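PDB 2I7G: monooxygenase from Agrobacterium tumefaciens, which probably works as a flavin-dependent monooxygenase of the luciferase-like family, built on a TIM barrel and present as a dimer. Local coordinates for residues 57-62 / 93-98; 103-108 / 152-157; 235-240 / 248-253; 255-260 / 334-339. All blocks are in the same frame, centred on the assembly; numbering follows the deposited sequence. Where two conformers were deposited one is given.

Interaction 1 (57-62 / 93-98)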
loop_
_atom_site.group_PDB
_atom_site.type_symbol
_atom_site.label_atom_id
_atom_site.label_comp_id
_atom_site.label_asym_id
_atom_site.label_seq_id
_atom_site.Cartn_x
_atom_site.Cartn_y
_atom_site.Cartn_z
ATOM N N LEU B 57 0.537 15.555 -12.946
ATOM C CA LEU B 57 0.095 16.488 -13.971
ATOM C C LEU B 57 -1.415 16.643 -13.935
ATOM O O LEU B 57 -1.907 17.763 -13.991
ATOM C CB LEU B 57 0.561 16.058 -15.369
ATOM C CG LEU B 57 0.128 17.059 -16.463
ATOM C CD1 LEU B 57 0.689 18.460 -16.180
ATOM C CD2 LEU B 57 0.568 16.544 -17.844
ATOM N N ALA B 58 -2.130 15.514 -13.854
ATOM C CA ALA B 58 -3.597 15.514 -13.781
ATOM C C ALA B 58 -4.073 16.369 -12.618
ATOM O O ALA B 58 -5.000 17.172 -12.762
ATOM C CB ALA B 58 -4.129 14.093 -13.647
ATOM N N ASP B 59 -3.408 16.230 -11.470
ATOM C CA ASP B 59 -3.697 17.072 -10.301
ATOM C C ASP B 59 -3.487 18.560 -10.621
ATOM O O ASP B 59 -4.348 19.423 -10.343
ATOM C CB ASP B 59 -2.767 16.616 -9.151
ATOM C CG ASP B 59 -3.035 17.362 -7.857
ATOM O OD1 ASP B 59 -4.220 17.345 -7.428
ATOM O OD2 ASP B 59 -2.072 17.936 -7.278
ATOM N N GLN B 60 -2.318 18.857 -11.167
ATOM C CA GLN B 60 -1.904 20.233 -11.496
ATOM C C GLN B 60 -2.841 20.928 -12.485
ATOM O O GLN B 60 -3.130 22.134 -12.324
ATOM C CB GLN B 60 -0.459 20.264 -12.014
ATOM C CG GLN B 60 0.586 19.994 -10.910
ATOM C CD GLN B 60 1.955 19.503 -11.455
ATOM O OE1 GLN B 60 2.146 19.338 -12.672
ATOM N NE2 GLN B 60 2.899 19.254 -10.542
ATOM N N VAL B 61 -3.354 20.180 -13.458
ATOM C CA VAL B 61 -4.221 20.792 -14.457
ATOM C C VAL B 61 -5.685 20.745 -14.055
ATOM O O VAL B 61 -6.548 21.118 -14.841
ATOM C CB VAL B 61 -4.046 20.178 -15.845
ATOM C CG1 VAL B 61 -2.586 20.365 -16.321
ATOM C CG2 VAL B 61 -4.489 18.665 -15.870
ATOM N N GLY B 62 -5.964 20.270 -12.848
ATOM C CA GLY B 62 -7.303 20.384 -12.279
ATOM C C GLY B 62 -8.304 19.290 -12.635
ATOM O O GLY B 62 -9.518 19.502 -12.492
ATOM N N LYS B 93 -2.480 17.337 -4.497
ATOM C CA LYS B 93 -3.253 18.242 -3.650
ATOM C C LYS B 93 -4.764 18.010 -3.740
ATOM O O LYS B 93 -5.398 17.825 -2.697
ATOM C CB LYS B 93 -2.939 19.713 -3.992
ATOM C CG LYS B 93 -1.444 20.023 -4.130
ATOM C CD LYS B 93 -0.641 19.589 -2.874
ATOM C CE LYS B 93 -0.490 20.692 -1.867
ATOM N NZ LYS B 93 0.062 20.180 -0.572
ATOM N N ASN B 94 -5.321 18.008 -4.966
ATOM C CA ASN B 94 -6.780 18.129 -5.156
ATOM C C ASN B 94 -7.456 16.923 -5.767
ATOM O O ASN B 94 -8.619 16.650 -5.495
ATOM C CB ASN B 94 -7.072 19.381 -5.985
ATOM C CG ASN B 94 -6.561 20.631 -5.315
ATOM O OD1 ASN B 94 -5.806 21.400 -5.908
ATOM N ND2 ASN B 94 -6.958 20.841 -4.069
ATOM N N ILE B 95 -6.710 16.186 -6.575
ATOM C CA ILE B 95 -7.323 15.072 -7.306
ATOM C C ILE B 95 -7.763 13.924 -6.384
ATOM O O ILE B 95 -7.062 13.579 -5.428
ATOM C CB ILE B 95 -6.368 14.589 -8.425
ATOM C CG1 ILE B 95 -7.114 13.780 -9.499
ATOM C CG2 ILE B 95 -5.156 13.877 -7.854
ATOM C CD1 ILE B 95 -6.345 13.788 -10.827
ATOM N N ARG B 96 -8.935 13.363 -6.652
ATOM C CA ARG B 96 -9.351 12.209 -5.905
ATOM C C ARG B 96 -8.668 10.960 -6.427
ATOM O O ARG B 96 -8.339 10.860 -7.620
ATOM C CB ARG B 96 -10.861 12.115 -5.845
ATOM C CG ARG B 96 -11.399 13.372 -5.088
ATOM C CD ARG B 96 -12.834 13.336 -4.723
ATOM N NE ARG B 96 -13.169 12.166 -3.937
ATOM C CZ ARG B 96 -13.198 12.144 -2.606
ATOM N NH1 ARG B 96 -12.891 13.232 -1.881
ATOM N NH2 ARG B 96 -13.520 11.019 -2.005
ATOM N N LEU B 97 -8.446 10.011 -5.537
ATOM C CA LEU B 97 -7.562 8.867 -5.843
ATOM C C LEU B 97 -8.324 7.558 -5.616
ATOM O O LEU B 97 -8.713 7.241 -4.457
ATOM C CB LEU B 97 -6.332 8.910 -4.911
ATOM C CG LEU B 97 -5.405 10.146 -5.143
ATOM C CD1 LEU B 97 -4.412 10.228 -3.972
ATOM C CD2 LEU B 97 -4.697 10.090 -6.506
ATOM N N THR B 98 -8.540 6.801 -6.682
ATOM C CA THR B 98 -9.436 5.610 -6.562
ATOM C C THR B 98 -8.791 4.374 -7.186
ATOM O O THR B 98 -7.993 4.479 -8.128
ATOM C CB THR B 98 -10.852 5.847 -7.199
ATOM O OG1 THR B 98 -11.707 4.709 -7.017
ATOM C CG2 THR B 98 -10.758 6.157 -8.712
#

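Interaction 2 (103-108 / 152-157)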
loop_
_atom_site.group_PDB
_atom_site.type_symbol
_atom_site.label_atom_id
_atom_site.label_comp_id
_atom_site.label_asym_id
_atom_site.label_seq_id
_atom_site.Cartn_x
_atom_site.Cartn_y
_atom_site.Cartn_z
ATOM N N VAL B 103 -10.304 -5.733 -7.339
ATOM C CA VAL B 103 -11.014 -7.014 -7.561
ATOM C C VAL B 103 -11.324 -7.563 -6.151
ATOM O O VAL B 103 -10.633 -8.443 -5.593
ATOM C CB VAL B 103 -10.210 -8.001 -8.438
ATOM C CG1 VAL B 103 -11.041 -9.280 -8.696
ATOM C CG2 VAL B 103 -9.829 -7.311 -9.786
ATOM N N LEU B 104 -12.377 -7.002 -5.574
ATOM C CA LEU B 104 -12.659 -7.220 -4.169
ATOM C C LEU B 104 -12.897 -8.718 -3.830
ATOM O O LEU B 104 -12.496 -9.182 -2.741
ATOM C CB LEU B 104 -13.866 -6.365 -3.771
ATOM C CG LEU B 104 -14.252 -6.465 -2.296
ATOM C CD1 LEU B 104 -13.072 -5.985 -1.387
ATOM C CD2 LEU B 104 -15.533 -5.614 -2.063
ATOM N N SER B 105 -13.553 -9.441 -4.740
ATOM C CA SER B 105 -13.898 -10.857 -4.491
ATOM C C SER B 105 -12.705 -11.705 -4.069
ATOM O O SER B 105 -12.865 -12.631 -3.276
ATOM C CB SER B 105 -14.556 -11.501 -5.709
ATOM O OG SER B 105 -15.813 -10.927 -5.950
ATOM N N SER B 106 -11.522 -11.375 -4.593
ATOM C CA SER B 106 -10.318 -12.170 -4.336
ATOM C C SER B 106 -9.402 -11.557 -3.281
ATOM O O SER B 106 -8.311 -12.054 -3.072
ATOM C CB SER B 106 -9.556 -12.519 -5.637
ATOM O OG SER B 106 -9.538 -11.407 -6.495
ATOM N N ASP B 107 -9.893 -10.538 -2.572
ATOM C CA ASP B 107 -9.043 -9.840 -1.592
ATOM C C ASP B 107 -9.696 -9.944 -0.206
ATOM O O ASP B 107 -10.816 -10.482 -0.046
ATOM C CB ASP B 107 -8.784 -8.388 -2.025
ATOM C CG ASP B 107 -7.385 -7.820 -1.512
ATOM O OD1 ASP B 107 -6.789 -8.318 -0.490
ATOM O OD2 ASP B 107 -6.905 -6.839 -2.147
ATOM N N ASP B 108 -8.997 -9.456 0.807
ATOM C CA ASP B 108 -9.568 -9.429 2.151
ATOM C C ASP B 108 -10.111 -8.017 2.382
ATOM O O ASP B 108 -9.320 -7.073 2.372
ATOM C CB ASP B 108 -8.465 -9.712 3.181
ATOM C CG ASP B 108 -8.992 -9.675 4.643
ATOM O OD1 ASP B 108 -10.155 -9.248 4.918
ATOM O OD2 ASP B 108 -8.251 -10.147 5.521
ATOM N N VAL B 152 -21.051 -15.021 -4.631
ATOM C CA VAL B 152 -21.124 -15.046 -3.151
ATOM C C VAL B 152 -19.899 -14.343 -2.570
ATOM O O VAL B 152 -20.018 -13.612 -1.588
ATOM C CB VAL B 152 -21.285 -16.472 -2.567
ATOM C CG1 VAL B 152 -21.342 -16.413 -1.050
ATOM C CG2 VAL B 152 -22.572 -17.092 -3.091
ATOM N N LEU B 153 -18.730 -14.542 -3.183
ATOM C CA LEU B 153 -17.514 -13.835 -2.711
ATOM C C LEU B 153 -17.708 -12.321 -2.794
ATOM O O LEU B 153 -17.371 -11.590 -1.867
ATOM C CB LEU B 153 -16.276 -14.212 -3.516
ATOM C CG LEU B 153 -15.697 -15.606 -3.257
ATOM C CD1 LEU B 153 -14.805 -15.965 -4.427
ATOM C CD2 LEU B 153 -14.924 -15.633 -1.930
ATOM N N PHE B 154 -18.264 -11.859 -3.908
ATOM C CA PHE B 154 -18.441 -10.428 -4.087
ATOM C C PHE B 154 -19.489 -9.897 -3.139
ATOM O O PHE B 154 -19.258 -8.888 -2.483
ATOM C CB PHE B 154 -18.790 -10.074 -5.524
ATOM C CG PHE B 154 -18.739 -8.601 -5.805
ATOM C CD1 PHE B 154 -17.506 -7.918 -5.889
ATOM C CD2 PHE B 154 -19.913 -7.883 -5.948
ATOM C CE1 PHE B 154 -17.463 -6.525 -6.179
ATOM C CE2 PHE B 154 -19.879 -6.488 -6.232
ATOM C CZ PHE B 154 -18.670 -5.822 -6.345
ATOM N N ALA B 155 -20.607 -10.607 -3.023
ATOM C CA ALA B 155 -21.700 -10.170 -2.158
ATOM C C ALA B 155 -21.244 -10.063 -0.698
ATOM O O ALA B 155 -21.473 -9.045 -0.042
ATOM C CB ALA B 155 -22.861 -11.121 -2.265
ATOM N N GLU B 156 -20.589 -11.105 -0.204
ATOM C CA GLU B 156 -20.213 -11.143 1.221
ATOM C C GLU B 156 -19.122 -10.111 1.481
ATOM O O GLU B 156 -19.145 -9.395 2.468
ATOM C CB GLU B 156 -19.717 -12.530 1.624
ATOM C CG GLU B 156 -20.853 -13.547 1.729
ATOM C CD GLU B 156 -20.449 -14.816 2.455
ATOM O OE1 GLU B 156 -19.313 -14.872 2.974
ATOM O OE2 GLU B 156 -21.278 -15.765 2.500
ATOM N N LYS B 157 -18.155 -10.029 0.575
ATOM C CA LYS B 157 -17.007 -9.137 0.836
ATOM C C LYS B 157 -17.383 -7.666 0.704
ATOM O O LYS B 157 -16.889 -6.807 1.440
ATOM C CB LYS B 157 -15.810 -9.512 -0.032
ATOM C CG LYS B 157 -15.181 -10.810 0.456
ATOM C CD LYS B 157 -14.066 -11.313 -0.519
ATOM C CE LYS B 157 -13.307 -12.460 0.115
ATOM N NZ LYS B 157 -12.115 -12.855 -0.692
#

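Interaction 3 (235-240 / 248-253)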
loop_
_atom_site.group_PDB
_atom_site.type_symbol
_atom_site.label_atom_id
_atom_site.label_comp_id
_atom_site.label_asym_id
_atom_site.label_seq_id
_atom_site.Cartn_x
_atom_site.Cartn_y
_atom_site.Cartn_z
ATOM N N LEU B 235 -32.310 0.879 -15.347
ATOM C CA LEU B 235 -32.452 -0.256 -14.474
ATOM C C LEU B 235 -31.866 0.014 -13.088
ATOM O O LEU B 235 -32.451 -0.377 -12.078
ATOM C CB LEU B 235 -31.772 -1.440 -15.115
ATOM C CG LEU B 235 -31.840 -2.809 -14.481
ATOM C CD1 LEU B 235 -33.296 -3.299 -14.426
ATOM C CD2 LEU B 235 -31.001 -3.696 -15.380
ATOM N N TYR B 236 -30.695 0.669 -13.050
ATOM C CA TYR B 236 -30.096 1.151 -11.798
ATOM C C TYR B 236 -31.092 2.010 -10.985
ATOM O O TYR B 236 -31.335 1.755 -9.806
ATOM C CB TYR B 236 -28.870 1.986 -12.180
ATOM C CG TYR B 236 -28.182 2.675 -11.055
ATOM C CD1 TYR B 236 -27.585 1.942 -10.028
ATOM C CD2 TYR B 236 -28.120 4.074 -11.014
ATOM C CE1 TYR B 236 -26.911 2.581 -8.957
ATOM C CE2 TYR B 236 -27.479 4.730 -9.960
ATOM C CZ TYR B 236 -26.859 3.976 -8.942
ATOM O OH TYR B 236 -26.198 4.614 -7.923
ATOM N N HIS B 237 -31.638 3.040 -11.618
ATOM C CA HIS B 237 -32.561 3.955 -10.933
ATOM C C HIS B 237 -33.861 3.264 -10.543
ATOM O O HIS B 237 -34.416 3.553 -9.480
ATOM C CB HIS B 237 -32.833 5.201 -11.788
ATOM C CG HIS B 237 -31.615 6.053 -12.014
ATOM N ND1 HIS B 237 -30.936 6.665 -10.983
ATOM C CD2 HIS B 237 -30.972 6.410 -13.151
ATOM C CE1 HIS B 237 -29.907 7.333 -11.470
ATOM N NE2 HIS B 237 -29.901 7.192 -12.783
ATOM N N GLU B 238 -34.341 2.354 -11.391
ATOM C CA GLU B 238 -35.604 1.627 -11.094
ATOM C C GLU B 238 -35.404 0.660 -9.930
ATOM O O GLU B 238 -36.246 0.572 -9.038
ATOM C CB GLU B 238 -36.123 0.916 -12.351
ATOM C CG GLU B 238 -37.382 0.061 -12.188
ATOM C CD GLU B 238 -38.664 0.867 -11.950
ATOM O OE1 GLU B 238 -38.635 2.127 -11.936
ATOM O OE2 GLU B 238 -39.712 0.210 -11.783
ATOM N N ALA B 239 -34.263 -0.035 -9.907
ATOM C CA ALA B 239 -33.930 -0.880 -8.768
ATOM C C ALA B 239 -33.841 -0.048 -7.502
ATOM O O ALA B 239 -34.321 -0.471 -6.437
ATOM C CB ALA B 239 -32.648 -1.625 -9.011
ATOM N N ALA B 240 -33.273 1.148 -7.617
ATOM C CA ALA B 240 -33.173 2.045 -6.465
ATOM C C ALA B 240 -34.579 2.512 -6.041
ATOM O O ALA B 240 -34.907 2.461 -4.857
ATOM C CB ALA B 240 -32.279 3.230 -6.779
ATOM N N THR B 248 -30.253 10.842 -3.707
ATOM C CA THR B 248 -29.024 11.597 -3.550
ATOM C C THR B 248 -27.863 10.687 -3.195
ATOM O O THR B 248 -26.719 11.116 -3.252
ATOM C CB THR B 248 -29.173 12.678 -2.439
ATOM O OG1 THR B 248 -29.368 12.038 -1.162
ATOM C CG2 THR B 248 -30.343 13.637 -2.747
ATOM N N LYS B 249 -28.152 9.450 -2.790
ATOM C CA LYS B 249 -27.103 8.439 -2.649
ATOM C C LYS B 249 -26.515 8.130 -4.036
ATOM O O LYS B 249 -25.326 7.830 -4.176
ATOM C CB LYS B 249 -27.670 7.140 -2.070
ATOM C CG LYS B 249 -27.828 7.112 -0.563
ATOM C CD LYS B 249 -28.455 5.800 -0.147
ATOM C CE LYS B 249 -27.808 5.280 1.123
ATOM N NZ LYS B 249 -28.438 4.006 1.564
ATOM N N LEU B 250 -27.386 8.186 -5.037
ATOM C CA LEU B 250 -27.101 7.584 -6.320
ATOM C C LEU B 250 -26.159 8.482 -7.113
ATOM O O LEU B 250 -26.347 9.709 -7.196
ATOM C CB LEU B 250 -28.389 7.267 -7.078
ATOM C CG LEU B 250 -29.477 6.532 -6.272
ATOM C CD1 LEU B 250 -30.724 6.352 -7.119
ATOM C CD2 LEU B 250 -28.947 5.203 -5.717
ATOM N N ARG B 251 -25.114 7.870 -7.658
ATOM C CA ARG B 251 -24.141 8.561 -8.517
ATOM C C ARG B 251 -23.840 7.608 -9.654
ATOM O O ARG B 251 -23.822 6.384 -9.458
ATOM C CB ARG B 251 -22.830 8.896 -7.775
ATOM C CG ARG B 251 -22.956 9.733 -6.483
ATOM C CD ARG B 251 -23.020 11.224 -6.783
ATOM N NE ARG B 251 -23.157 12.018 -5.567
ATOM C CZ ARG B 251 -24.318 12.387 -5.032
ATOM N NH1 ARG B 251 -24.333 13.108 -3.919
ATOM N NH2 ARG B 251 -25.465 12.043 -5.606
ATOM N N THR B 252 -23.608 8.157 -10.845
ATOM C CA THR B 252 -23.251 7.326 -11.977
ATOM C C THR B 252 -22.008 7.869 -12.657
ATOM O O THR B 252 -21.777 9.093 -12.735
ATOM C CB THR B 252 -24.424 7.214 -12.992
ATOM O OG1 THR B 252 -24.784 8.526 -13.431
ATOM C CG2 THR B 252 -25.681 6.514 -12.346
ATOM N N SER B 253 -21.216 6.960 -13.200
ATOM C CA SER B 253 -20.042 7.325 -13.972
ATOM C C SER B 253 -20.074 6.485 -15.255
ATOM O O SER B 253 -20.617 5.348 -15.294
ATOM C CB SER B 253 -18.761 6.967 -13.165
ATOM O OG SER B 253 -17.626 7.370 -13.897
#

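Interaction 4 (255-260 / 334-339)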
loop_
_atom_site.group_PDB
_atom_site.type_symbol
_atom_site.label_atom_id
_atom_site.label_comp_id
_atom_site.label_asym_id
_atom_site.label_seq_id
_atom_site.Cartn_x
_atom_site.Cartn_y
_atom_site.Cartn_z
ATOM N N ASN B 255 -17.091 4.895 -17.832
ATOM C CA ASN B 255 -15.658 4.628 -17.909
ATOM C C ASN B 255 -15.394 4.216 -19.361
ATOM O O ASN B 255 -15.913 3.211 -19.808
ATOM C CB ASN B 255 -15.297 3.449 -17.012
ATOM C CG ASN B 255 -15.448 3.744 -15.529
ATOM O OD1 ASN B 255 -15.879 4.813 -15.117
ATOM N ND2 ASN B 255 -15.101 2.742 -14.715
ATOM N N VAL B 256 -14.616 5.012 -20.083
ATOM C CA VAL B 256 -14.459 4.817 -21.516
ATOM C C VAL B 256 -12.971 4.838 -21.907
ATOM O O VAL B 256 -12.117 5.391 -21.175
ATOM C CB VAL B 256 -15.206 5.937 -22.308
ATOM C CG1 VAL B 256 -16.648 6.025 -21.856
ATOM C CG2 VAL B 256 -14.523 7.326 -22.154
ATOM N N HIS B 257 -12.695 4.286 -23.083
ATOM C CA HIS B 257 -11.366 4.379 -23.664
ATOM C C HIS B 257 -11.324 5.538 -24.631
ATOM O O HIS B 257 -12.339 5.887 -25.237
ATOM C CB HIS B 257 -11.006 3.082 -24.370
ATOM C CG HIS B 257 -10.921 1.920 -23.433
ATOM N ND1 HIS B 257 -11.829 0.881 -23.448
ATOM C CD2 HIS B 257 -10.079 1.667 -22.402
ATOM C CE1 HIS B 257 -11.526 0.020 -22.488
ATOM N NE2 HIS B 257 -10.459 0.462 -21.854
ATOM N N GLY B 258 -10.136 6.109 -24.797
ATOM C CA GLY B 258 -9.996 7.186 -25.782
ATOM C C GLY B 258 -8.663 7.891 -25.691
ATOM O O GLY B 258 -7.710 7.397 -25.060
ATOM N N PHE B 259 -8.567 9.030 -26.371
ATOM C CA PHE B 259 -7.288 9.735 -26.380
ATOM C C PHE B 259 -7.516 11.152 -26.909
ATOM O O PHE B 259 -8.377 11.365 -27.766
ATOM C CB PHE B 259 -6.283 8.970 -27.256
ATOM C CG PHE B 259 -4.902 9.571 -27.273
ATOM C CD1 PHE B 259 -4.191 9.801 -26.081
ATOM C CD2 PHE B 259 -4.308 9.909 -28.491
ATOM C CE1 PHE B 259 -2.905 10.378 -26.113
ATOM C CE2 PHE B 259 -2.998 10.486 -28.527
ATOM C CZ PHE B 259 -2.326 10.734 -27.346
ATOM N N ILE B 260 -6.773 12.107 -26.346
ATOM C CA ILE B 260 -6.875 13.512 -26.785
ATOM C C ILE B 260 -5.515 13.951 -27.338
ATOM O O ILE B 260 -4.467 13.665 -26.732
ATOM C CB ILE B 260 -7.310 14.416 -25.604
ATOM C CG1 ILE B 260 -8.695 13.985 -25.060
ATOM C CG2 ILE B 260 -7.292 15.887 -26.020
ATOM C CD1 ILE B 260 -8.933 14.342 -23.606
HETATM N N MSE B 334 -6.650 6.511 -21.392
HETATM C CA MSE B 334 -5.806 6.802 -22.569
HETATM C C MSE B 334 -4.525 5.968 -22.531
HETATM O O MSE B 334 -4.070 5.424 -23.554
HETATM C CB MSE B 334 -5.402 8.290 -22.587
HETATM C CG MSE B 334 -6.549 9.275 -22.491
HETATM SE SE MSE B 334 -5.979 11.156 -22.730
HETATM C CE MSE B 334 -4.846 11.333 -21.188
ATOM N N ALA B 335 -3.915 5.896 -21.344
ATOM C CA ALA B 335 -2.575 5.274 -21.214
ATOM C C ALA B 335 -2.790 3.755 -21.281
ATOM O O ALA B 335 -3.106 3.103 -20.257
ATOM C CB ALA B 335 -1.923 5.691 -19.903
ATOM N N ILE B 336 -2.696 3.231 -22.504
ATOM C CA ILE B 336 -2.966 1.806 -22.816
ATOM C C ILE B 336 -1.763 1.247 -23.563
ATOM O O ILE B 336 -1.098 1.980 -24.296
ATOM C CB ILE B 336 -4.246 1.694 -23.684
ATOM C CG1 ILE B 336 -5.458 2.210 -22.907
ATOM C CG2 ILE B 336 -4.543 0.242 -24.122
ATOM C CD1 ILE B 336 -6.638 2.446 -23.799
ATOM N N GLY B 337 -1.463 -0.043 -23.370
ATOM C CA GLY B 337 -0.362 -0.693 -24.077
ATOM C C GLY B 337 0.939 0.109 -23.974
ATOM O O GLY B 337 1.344 0.545 -22.885
ATOM N N LEU B 338 1.591 0.312 -25.103
ATOM C CA LEU B 338 2.886 0.966 -25.118
ATOM C C LEU B 338 2.773 2.403 -25.638
ATOM O O LEU B 338 3.715 2.907 -26.263
ATOM C CB LEU B 338 3.892 0.157 -25.963
ATOM C CG LEU B 338 4.030 -1.359 -25.655
ATOM C CD1 LEU B 338 5.165 -2.020 -26.445
ATOM C CD2 LEU B 338 4.157 -1.581 -24.138
HETATM N N MSE B 339 1.632 3.052 -25.391
HETATM C CA MSE B 339 1.494 4.485 -25.763
HETATM C C MSE B 339 2.703 5.226 -25.204
HETATM O O MSE B 339 3.017 5.090 -24.007
HETATM C CB MSE B 339 0.249 5.138 -25.160
HETATM C CG MSE B 339 -1.086 4.828 -25.829
HETATM SE SE MSE B 339 -1.040 5.490 -27.686
HETATM C CE MSE B 339 -1.127 7.410 -27.292
#

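Interaction 1 (57-62 / 93-98)
Asp59 and Ile95 bring their CA atoms to 5.1 Å of each other where the C-terminal turn of helix 40-60 meets the loop leading into strand 96-99. The contact is carried by the carboxylate of Asp59, which accepts three successive backbone N-H groups. OD1 of Asp59 takes two of them. Asn94 N lies 2.8 Å from Asp59 OD1 and uses its syn lone pair. Ile95 N, 2.9 Å from Asp59 OD1, meets it nearly along the C-O axis. Lys93 N reaches Asp59 OD2 at 2.9 Å from above the carboxylate plane. With CG anti to the backbone N (chi1 -176°), Asp59 extends its carboxylate into the curve of residues 93-95. Three bonds thus hold the buried group and fix its rotation. They would probably favour the charged form. Beside this site the contact is apolar: CD1 of Ile95 touches the methyl CB of Ala58 at 3.6 Å, and Ile95 CG2 lies against Asp59 CB. Just past the helix, Gly62 closes a Schellman motif with positive phi. Ala58 and Ile95 both also pack on Phe66 of strand 65-68, the parallel neighbour of strand 96-99, while Leu57 and Val61 face helix 341-363.

Interaction 2 (103-108 / 152-157)
This is a buried contact in which the ammonium group of Lys157 on helix 150-166 grips the loop between strand 96-99 and helix 109-122 of the barrel. Lys157 NZ donates to Ser105 O at 2.7 Å and to Asp107 O at 2.8 Å. It stands above the carbonyl plane of Ser105 and is tilted 31° from that of Asp107. From CG on, the lysine chain is fully stretched, which carries NZ from the helix to these two carbonyls. Its CB lies 4.1 Å from Leu104 CG, where the two side chains meet at a slant. One turn earlier, CB of Leu153 packs against Ser105 CB at 3.9 Å. In the conformer given, Ser105 OG lies at the edge of the Phe154 ring, though a second conformer makes this detail uncertain. The second subunit is close by: its Arg111 donates to Ser106 O, and its Phe143 packs on Asp108. Asp107 OD1 and Asp108 OD1 each remain 7.0 Å from Lys157 NZ, too far for a salt bridge. The chemistry is therefore that of a buried cation satisfied by neutral oxygens, the two carbonyls and the hydroxyl of Tyr145.

Interaction 3 (235-240 / 248-253)
Leu250 opens the contact within a beta-alpha-beta unit of the TIM barrel, formed by strand 217-220, helix 230-242 and strand 252-260. Its side chain points at the helix and touches Tyr236, His237 and Ala240. Leu250 CD1 touches Ala240 CB at 3.5 Å and also meets the edge of the His237 ring, 3.9 Å from ND1. Leu250 CD2 lies 3.6 Å from Tyr236 OH. Tyr236 runs alongside Leu250 the opposite way; with CG trans to its main-chain N (chi1 175°), it carries the phenol to the backbone beyond. Arg251 has its CB pointing away from the helix and meets the tyrosine through its main chain. Arg251 N makes a weak hydrogen bond to Tyr236 OH at 3.4 Å. The firmer polar partner of this hydroxyl is Leu215 O, just ahead of strand 217-220. The tyrosine therefore links the residues leading into both strands, and it also packs on Val217. Thr252, the first residue of its strand, points back to the helix. Its CG2 comes near the His237 ring as well, and one face of that imidazole is covered by Tyr236 CD2. Across the interface, the methyl CG2 of Thr252 presses obliquely on the Tyr236 ring, 3.5 Å from CE2 and 3.7 Å from CD2.

Interaction 4 (255-260 / 334-339)
Phe259 meets two selenomethionines, Met339 over one face and Met334 at the edge, where the long strand 252-260 of the TIM barrel passes the loop after strand 329-333. Met339 sets its methyl over the ring in a CH-pi contact: CE stands 3.7 Å from the centroid of the Phe259 ring, 18° off the normal. Its SE lies farther out above the same ring, at 5.3 Å from the Phe259 centroid, a Met-aromatic contact. Met334 instead has its CB near the ring plane and 4.0 Å from Phe259 CD1. In the conformer given, the SE of Met334 lies obliquely to the ring in a second Met-aromatic contact, but another conformer leaves this one doubtful. Two residues before Phe259, the His257 ring at CD2 meets Ile336 CD1, 3.8 Å away, the isoleucine arm standing across the imidazole. Polar and turn contacts position this layer. A type II' beta turn from Ile336 to Met339 folds the loop back, and the Met339 chain bends at chi2 (-62°) and chi3 (-72°), which brings its methyl onto the ring. His257 ND1 is hydrogen-bonded to Arg286 of helix 279-286. Helix 341-363 packs on Ile260 and on Met334. The backbones come close at one C-H...O contact, Met334 CA to Gly258 O at 3.2 Å.

How the interactions relate
The four contacts are spread round one barrel, and none touches another apart from the adjoining sequence of 248-253 and 255-260. Interactions 3 and 4 share strand 252-260, at its beginning and its later part, with centres 27 Å apart. Interactions 1 and 4 are the nearest pair, about 18 Å between centres, and helix 341-363 packs against both. Strand 96-99 begins in interaction 1 and leads on toward the loop of interaction 2, the one that meets the second subunit. Loops 103-108 and 334-339 follow C-terminal strand ends, the side where a TIM barrel has its active site; interactions 1 and 3 involve residues leading into strands, at the other end. No residue of these contacts is known to be catalytic.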